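Local coordinates for protein endoglucanase (Komagataeibacter sucrofermentans, PDB 6VC5) that probably cleaves internal beta-1,4-glucosidic linkages in cellulose and related beta-glucans, as a family 8 glycoside hydrolase, at residues 40-53 / 98-112. Numbering follows the deposited sequence.
Sequences MLFSAAAGDQAAFE and LALAWAGKRWKRADY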
loop_
_atom_site.group_PDB
_atom_site.type_symbol
_atom_site.label_atom_id
_atom_site.label_comp_id
_atom_site.label_asym_id
_atom_site.label_seq_id
_atom_site.Cartn_x
_atom_site.Cartn_y
_atom_site.Cartn_z
ATOM N N MET A 40 -7.954 9.869 1.711
ATOM C CA MET A 40 -7.538 10.933 0.805
ATOM C C MET A 40 -7.489 10.444 -0.643
ATOM O O MET A 40 -7.963 11.126 -1.563
ATOM C CB MET A 40 -6.179 11.455 1.265
ATOM C CG MET A 40 -6.245 12.243 2.566
ATOM S SD MET A 40 -4.568 12.589 3.210
ATOM C CE MET A 40 -3.919 13.722 1.924
ATOM N N LEU A 41 -6.936 9.247 -0.862
ATOM C CA LEU A 41 -6.830 8.738 -2.229
ATOM C C LEU A 41 -8.207 8.478 -2.834
ATOM O O LEU A 41 -8.461 8.808 -4.003
ATOM C CB LEU A 41 -5.987 7.460 -2.238
ATOM C CG LEU A 41 -5.563 6.938 -3.618
ATOM C CD1 LEU A 41 -4.445 7.815 -4.167
ATOM C CD2 LEU A 41 -5.119 5.484 -3.534
ATOM N N PHE A 42 -9.101 7.838 -2.065
ATOM C CA PHE A 42 -10.424 7.503 -2.589
ATOM C C PHE A 42 -11.262 8.756 -2.838
ATOM O O PHE A 42 -11.982 8.838 -3.842
ATOM C CB PHE A 42 -11.171 6.569 -1.633
ATOM C CG PHE A 42 -10.457 5.271 -1.304
ATOM C CD1 PHE A 42 -9.418 4.790 -2.077
ATOM C CD2 PHE A 42 -10.856 4.540 -0.195
ATOM C CE1 PHE A 42 -8.772 3.587 -1.747
ATOM C CE2 PHE A 42 -10.224 3.349 0.137
ATOM C CZ PHE A 42 -9.172 2.881 -0.642
ATOM N N SER A 43 -11.205 9.731 -1.922
ATOM C CA SER A 43 -11.957 10.969 -2.104
ATOM C C SER A 43 -11.412 11.793 -3.266
ATOM O O SER A 43 -12.189 12.415 -3.998
ATOM C CB SER A 43 -12.014 11.773 -0.798
ATOM O OG SER A 43 -10.739 12.198 -0.378
ATOM N N ALA A 44 -10.090 11.798 -3.465
ATOM C CA ALA A 44 -9.532 12.476 -4.639
ATOM C C ALA A 44 -9.989 11.806 -5.932
ATOM O O ALA A 44 -10.386 12.482 -6.888
ATOM C CB ALA A 44 -8.005 12.488 -4.557
ATOM N N ALA A 45 -9.922 10.470 -5.987
ATOM C CA ALA A 45 -10.359 9.743 -7.180
ATOM C C ALA A 45 -11.847 9.951 -7.450
ATOM O O ALA A 45 -12.269 10.066 -8.608
ATOM C CB ALA A 45 -10.053 8.254 -7.014
ATOM N N ALA A 46 -12.662 9.985 -6.397
ATOM C CA ALA A 46 -14.103 10.157 -6.525
ATOM C C ALA A 46 -14.527 11.605 -6.746
ATOM O O ALA A 46 -15.684 11.844 -7.107
ATOM C CB ALA A 46 -14.791 9.626 -5.266
ATOM N N GLY A 47 -13.635 12.568 -6.539
ATOM C CA GLY A 47 -13.982 13.968 -6.705
ATOM C C GLY A 47 -14.719 14.594 -5.542
ATOM O O GLY A 47 -15.469 15.552 -5.739
ATOM N N ASP A 48 -14.519 14.087 -4.326
ATOM C CA ASP A 48 -15.216 14.581 -3.132
ATOM C C ASP A 48 -14.260 15.502 -2.376
ATOM O O ASP A 48 -13.562 15.100 -1.435
ATOM C CB ASP A 48 -15.671 13.387 -2.279
ATOM C CG ASP A 48 -16.514 13.789 -1.078
ATOM O OD1 ASP A 48 -16.662 14.995 -0.794
ATOM O OD2 ASP A 48 -17.047 12.876 -0.409
ATOM N N GLN A 49 -14.228 16.770 -2.800
ATOM C CA GLN A 49 -13.252 17.694 -2.232
ATOM C C GLN A 49 -13.555 18.041 -0.776
ATOM O O GLN A 49 -12.626 18.229 0.019
ATOM C CB GLN A 49 -13.134 18.960 -3.079
ATOM C CG GLN A 49 -11.928 19.787 -2.670
ATOM C CD GLN A 49 -11.606 20.903 -3.638
ATOM O OE1 GLN A 49 -12.393 21.211 -4.542
ATOM N NE2 GLN A 49 -10.439 21.519 -3.453
ATOM N N ALA A 50 -14.834 18.149 -0.409
ATOM C CA ALA A 50 -15.165 18.469 0.976
ATOM C C ALA A 50 -14.626 17.407 1.923
ATOM O O ALA A 50 -14.119 17.726 3.007
ATOM C CB ALA A 50 -16.677 18.609 1.135
ATOM N N ALA A 51 -14.707 16.139 1.522
ATOM C CA ALA A 51 -14.144 15.081 2.349
ATOM C C ALA A 51 -12.623 15.124 2.333
ATOM O O ALA A 51 -11.986 15.041 3.390
ATOM C CB ALA A 51 -14.653 13.712 1.896
ATOM N N PHE A 52 -12.023 15.245 1.138
ATOM C CA PHE A 52 -10.567 15.255 1.028
ATOM C C PHE A 52 -9.969 16.304 1.952
ATOM O O PHE A 52 -9.023 16.023 2.702
ATOM C CB PHE A 52 -10.135 15.543 -0.416
ATOM C CG PHE A 52 -8.635 15.551 -0.592
ATOM C CD1 PHE A 52 -7.973 14.391 -0.975
ATOM C CD2 PHE A 52 -7.879 16.676 -0.287
ATOM C CE1 PHE A 52 -6.597 14.362 -1.111
ATOM C CE2 PHE A 52 -6.494 16.650 -0.393
ATOM C CZ PHE A 52 -5.852 15.494 -0.806
ATOM N N GLU A 53 -10.531 17.518 1.912
ATOM C CA GLU A 53 -9.973 18.655 2.640
ATOM C C GLU A 53 -9.860 18.363 4.132
ATOM O O GLU A 53 -8.815 18.614 4.745
ATOM C CB GLU A 53 -10.845 19.897 2.395
ATOM C CG GLU A 53 -10.122 21.241 2.514
ATOM C CD GLU A 53 -10.615 22.271 1.496
ATOM O OE1 GLU A 53 -10.017 23.369 1.397
ATOM O OE2 GLU A 53 -11.597 21.978 0.780
ATOM N N LEU A 98 0.659 10.441 -2.842
ATOM C CA LEU A 98 -0.027 10.232 -4.117
ATOM C C LEU A 98 -1.380 10.932 -4.137
ATOM O O LEU A 98 -1.733 11.587 -5.127
ATOM C CB LEU A 98 -0.202 8.738 -4.392
ATOM C CG LEU A 98 -0.973 8.382 -5.666
ATOM C CD1 LEU A 98 -0.275 8.902 -6.900
ATOM C CD2 LEU A 98 -1.095 6.872 -5.730
ATOM N N ALA A 99 -2.128 10.842 -3.031
ATOM C CA ALA A 99 -3.435 11.494 -2.965
ATOM C C ALA A 99 -3.316 13.011 -3.091
ATOM O O ALA A 99 -4.136 13.658 -3.760
ATOM C CB ALA A 99 -4.116 11.126 -1.646
ATOM N N LEU A 100 -2.313 13.602 -2.426
ATOM C CA LEU A 100 -2.081 15.043 -2.551
ATOM C C LEU A 100 -1.709 15.438 -3.974
ATOM O O LEU A 100 -2.145 16.489 -4.462
ATOM C CB LEU A 100 -0.986 15.484 -1.575
ATOM C CG LEU A 100 -1.493 15.586 -0.143
ATOM C CD1 LEU A 100 -0.347 15.510 0.835
ATOM C CD2 LEU A 100 -2.282 16.871 0.057
ATOM N N ALA A 101 -0.898 14.618 -4.645
ATOM C CA ALA A 101 -0.567 14.883 -6.040
ATOM C C ALA A 101 -1.820 14.861 -6.904
ATOM O O ALA A 101 -2.030 15.746 -7.736
ATOM C CB ALA A 101 0.449 13.858 -6.540
ATOM N N TRP A 102 -2.671 13.847 -6.723
ATOM C CA TRP A 102 -3.896 13.781 -7.511
ATOM C C TRP A 102 -4.825 14.950 -7.209
ATOM O O TRP A 102 -5.395 15.553 -8.127
ATOM C CB TRP A 102 -4.619 12.480 -7.208
ATOM C CG TRP A 102 -4.029 11.297 -7.845
ATOM C CD1 TRP A 102 -2.922 11.246 -8.644
ATOM C CD2 TRP A 102 -4.553 9.968 -7.793
ATOM N NE1 TRP A 102 -2.713 9.950 -9.073
ATOM C CE2 TRP A 102 -3.698 9.150 -8.555
ATOM C CE3 TRP A 102 -5.655 9.389 -7.154
ATOM C CZ2 TRP A 102 -3.922 7.780 -8.716
ATOM C CZ3 TRP A 102 -5.871 8.024 -7.303
ATOM C CH2 TRP A 102 -5.008 7.242 -8.081
ATOM N N ALA A 103 -5.008 15.269 -5.931
ATOM C CA ALA A 103 -5.882 16.375 -5.549
ATOM C C ALA A 103 -5.350 17.700 -6.068
ATOM O O ALA A 103 -6.124 18.560 -6.509
ATOM C CB ALA A 103 -6.011 16.413 -4.026
ATOM N N GLY A 104 -4.038 17.899 -6.004
ATOM C CA GLY A 104 -3.472 19.154 -6.470
ATOM C C GLY A 104 -3.622 19.314 -7.965
ATOM O O GLY A 104 -3.840 20.425 -8.459
ATOM N N LYS A 105 -3.553 18.209 -8.698
ATOM C CA LYS A 105 -3.725 18.271 -10.143
ATOM C C LYS A 105 -5.188 18.504 -10.511
ATOM O O LYS A 105 -5.505 19.413 -11.288
ATOM C CB LYS A 105 -3.159 16.993 -10.766
ATOM C CG LYS A 105 -1.638 17.044 -10.829
ATOM C CD LYS A 105 -0.974 15.710 -11.128
ATOM C CE LYS A 105 0.518 15.930 -11.376
ATOM N NZ LYS A 105 1.257 14.683 -11.715
ATOM N N ARG A 106 -6.100 17.730 -9.924
ATOM C CA ARG A 106 -7.496 17.805 -10.344
ATOM C C ARG A 106 -8.177 19.096 -9.896
ATOM O O ARG A 106 -9.064 19.600 -10.597
ATOM C CB ARG A 106 -8.251 16.577 -9.843
ATOM C CG ARG A 106 -9.195 16.852 -8.711
ATOM C CD ARG A 106 -10.602 16.520 -9.132
ATOM N NE ARG A 106 -10.814 15.092 -9.000
ATOM C CZ ARG A 106 -11.782 14.403 -9.587
ATOM N NH1 ARG A 106 -11.854 13.096 -9.389
ATOM N NH2 ARG A 106 -12.679 15.005 -10.356
ATOM N N TRP A 107 -7.779 19.656 -8.755
ATOM C CA TRP A 107 -8.396 20.871 -8.235
ATOM C C TRP A 107 -7.507 22.098 -8.398
ATOM O O TRP A 107 -7.855 23.175 -7.900
ATOM C CB TRP A 107 -8.857 20.682 -6.783
ATOM C CG TRP A 107 -9.961 19.641 -6.652
ATOM C CD1 TRP A 107 -11.124 19.581 -7.370
ATOM C CD2 TRP A 107 -9.988 18.519 -5.754
ATOM N NE1 TRP A 107 -11.871 18.493 -6.971
ATOM C CE2 TRP A 107 -11.197 17.829 -5.980
ATOM C CE3 TRP A 107 -9.110 18.040 -4.771
ATOM C CZ2 TRP A 107 -11.544 16.673 -5.272
ATOM C CZ3 TRP A 107 -9.457 16.899 -4.069
ATOM C CH2 TRP A 107 -10.666 16.229 -4.322
ATOM N N LYS A 108 -6.375 21.962 -9.095
ATOM C CA LYS A 108 -5.503 23.094 -9.435
ATOM C C LYS A 108 -4.956 23.780 -8.185
ATOM O O LYS A 108 -4.907 25.008 -8.098
ATOM C CB LYS A 108 -6.200 24.100 -10.363
ATOM C CG LYS A 108 -6.813 23.466 -11.612
ATOM C CD LYS A 108 -7.655 24.471 -12.401
ATOM C CE LYS A 108 -8.995 24.713 -11.725
ATOM N NZ LYS A 108 -9.617 23.429 -11.277
ATOM N N ARG A 109 -4.532 22.973 -7.211
ATOM C CA ARG A 109 -4.120 23.445 -5.895
ATOM C C ARG A 109 -2.615 23.235 -5.766
ATOM O O ARG A 109 -2.158 22.133 -5.435
ATOM C CB ARG A 109 -4.869 22.683 -4.807
ATOM C CG ARG A 109 -6.298 23.144 -4.608
ATOM C CD ARG A 109 -6.345 24.461 -3.851
ATOM N NE ARG A 109 -5.881 24.336 -2.474
ATOM C CZ ARG A 109 -6.683 24.146 -1.434
ATOM N NH1 ARG A 109 -7.996 24.059 -1.623
ATOM N NH2 ARG A 109 -6.179 24.056 -0.208
ATOM N N ALA A 110 -1.853 24.306 -6.007
ATOM C CA ALA A 110 -0.398 24.205 -5.969
ATOM C C ALA A 110 0.109 23.838 -4.583
ATOM O O ALA A 110 1.172 23.217 -4.457
ATOM C CB ALA A 110 0.235 25.515 -6.450
ATOM N N ASP A 111 -0.634 24.209 -3.536
ATOM C CA ASP A 111 -0.216 23.864 -2.183
ATOM C C ASP A 111 -0.254 22.355 -1.955
ATOM O O ASP A 111 0.598 21.813 -1.238
ATOM C CB ASP A 111 -1.077 24.609 -1.153
ATOM C CG ASP A 111 -2.554 24.336 -1.324
ATOM O OD1 ASP A 111 -3.092 24.594 -2.424
ATOM O OD2 ASP A 111 -3.182 23.859 -0.352
ATOM N N TYR A 112 -1.233 21.654 -2.543
ATOM C CA TYR A 112 -1.275 20.203 -2.396
ATOM C C TYR A 112 -0.106 19.550 -3.126
ATOM O O TYR A 112 0.456 18.559 -2.642
ATOM C CB TYR A 112 -2.610 19.650 -2.910
ATOM C CG TYR A 112 -3.845 19.946 -2.063
ATOM C CD1 TYR A 112 -3.738 20.302 -0.727
ATOM C CD2 TYR A 112 -5.119 19.848 -2.625
ATOM C CE1 TYR A 112 -4.882 20.557 0.041
ATOM C CE2 TYR A 112 -6.259 20.097 -1.872
ATOM C CZ TYR A 112 -6.127 20.454 -0.543
ATOM O OH TYR A 112 -7.263 20.699 0.208
HETATM O O HOH W 1 -13.890 11.619 -10.399
HETATM O O HOH W 2 -14.609 17.517 -7.737
HETATM O O HOH W 3 -9.794 23.882 -4.023
HETATM O O HOH W 4 -7.071 20.653 3.258
HETATM O O HOH W 5 -6.954 22.904 2.516
#
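Trp107 lies under the side chain of Gln49, whose amide stacks flat on the indole, planes 7° apart, while Gln49 CG stands 3.7 Å from the centroid of the Trp107 six-membered ring in a CH-pi contact. Arg106 CG backs the opposite face. The Trp107 edge at CZ3 points at the face of Phe52 in an offset edge-to-face pair, CZ3 lying 3.8 Å from Phe52 CG. Phe52, whose chi1 of -179° turns CG away from the backbone N, fits as a knob among Ala99, Leu100, Ala103 and Tyr112; Ala103 CB lies over one face of its ring, 3.4 Å from Phe52 CZ. Deeper in, the small Ala99 and Ala103 probably allow helix segments 40-46 and 98-106 to approach to 8.5 Å between axes, nearly parallel at 22°, and Leu41 CD1 rests over the Trp102 ring. Arg106 NH1 donates to Ala44 O (3.0 Å), with a weak second bond from NE, at the Schellman turn where Gly47 ends helix 33-46. A water joins Trp107 NE1 to Gly47 O. With Trp107 cut back to an alanine, the Gln49 amide would probably lose the surface it stacks on and Phe52 its edge partner, opening a gap beside the turn. At the solvent side Arg109 grips Asp111 side-on, NE to OD1 at 2.8 Å and NH2 to OD2, and makes a long salt bridge to Glu53. Apolar and aromatic packing thus mainly joins these helices of what is, as in other family 8 enzymes, an (alpha/alpha)6 barrel, while arginines and waters satisfy polar groups at its partly exposed margin.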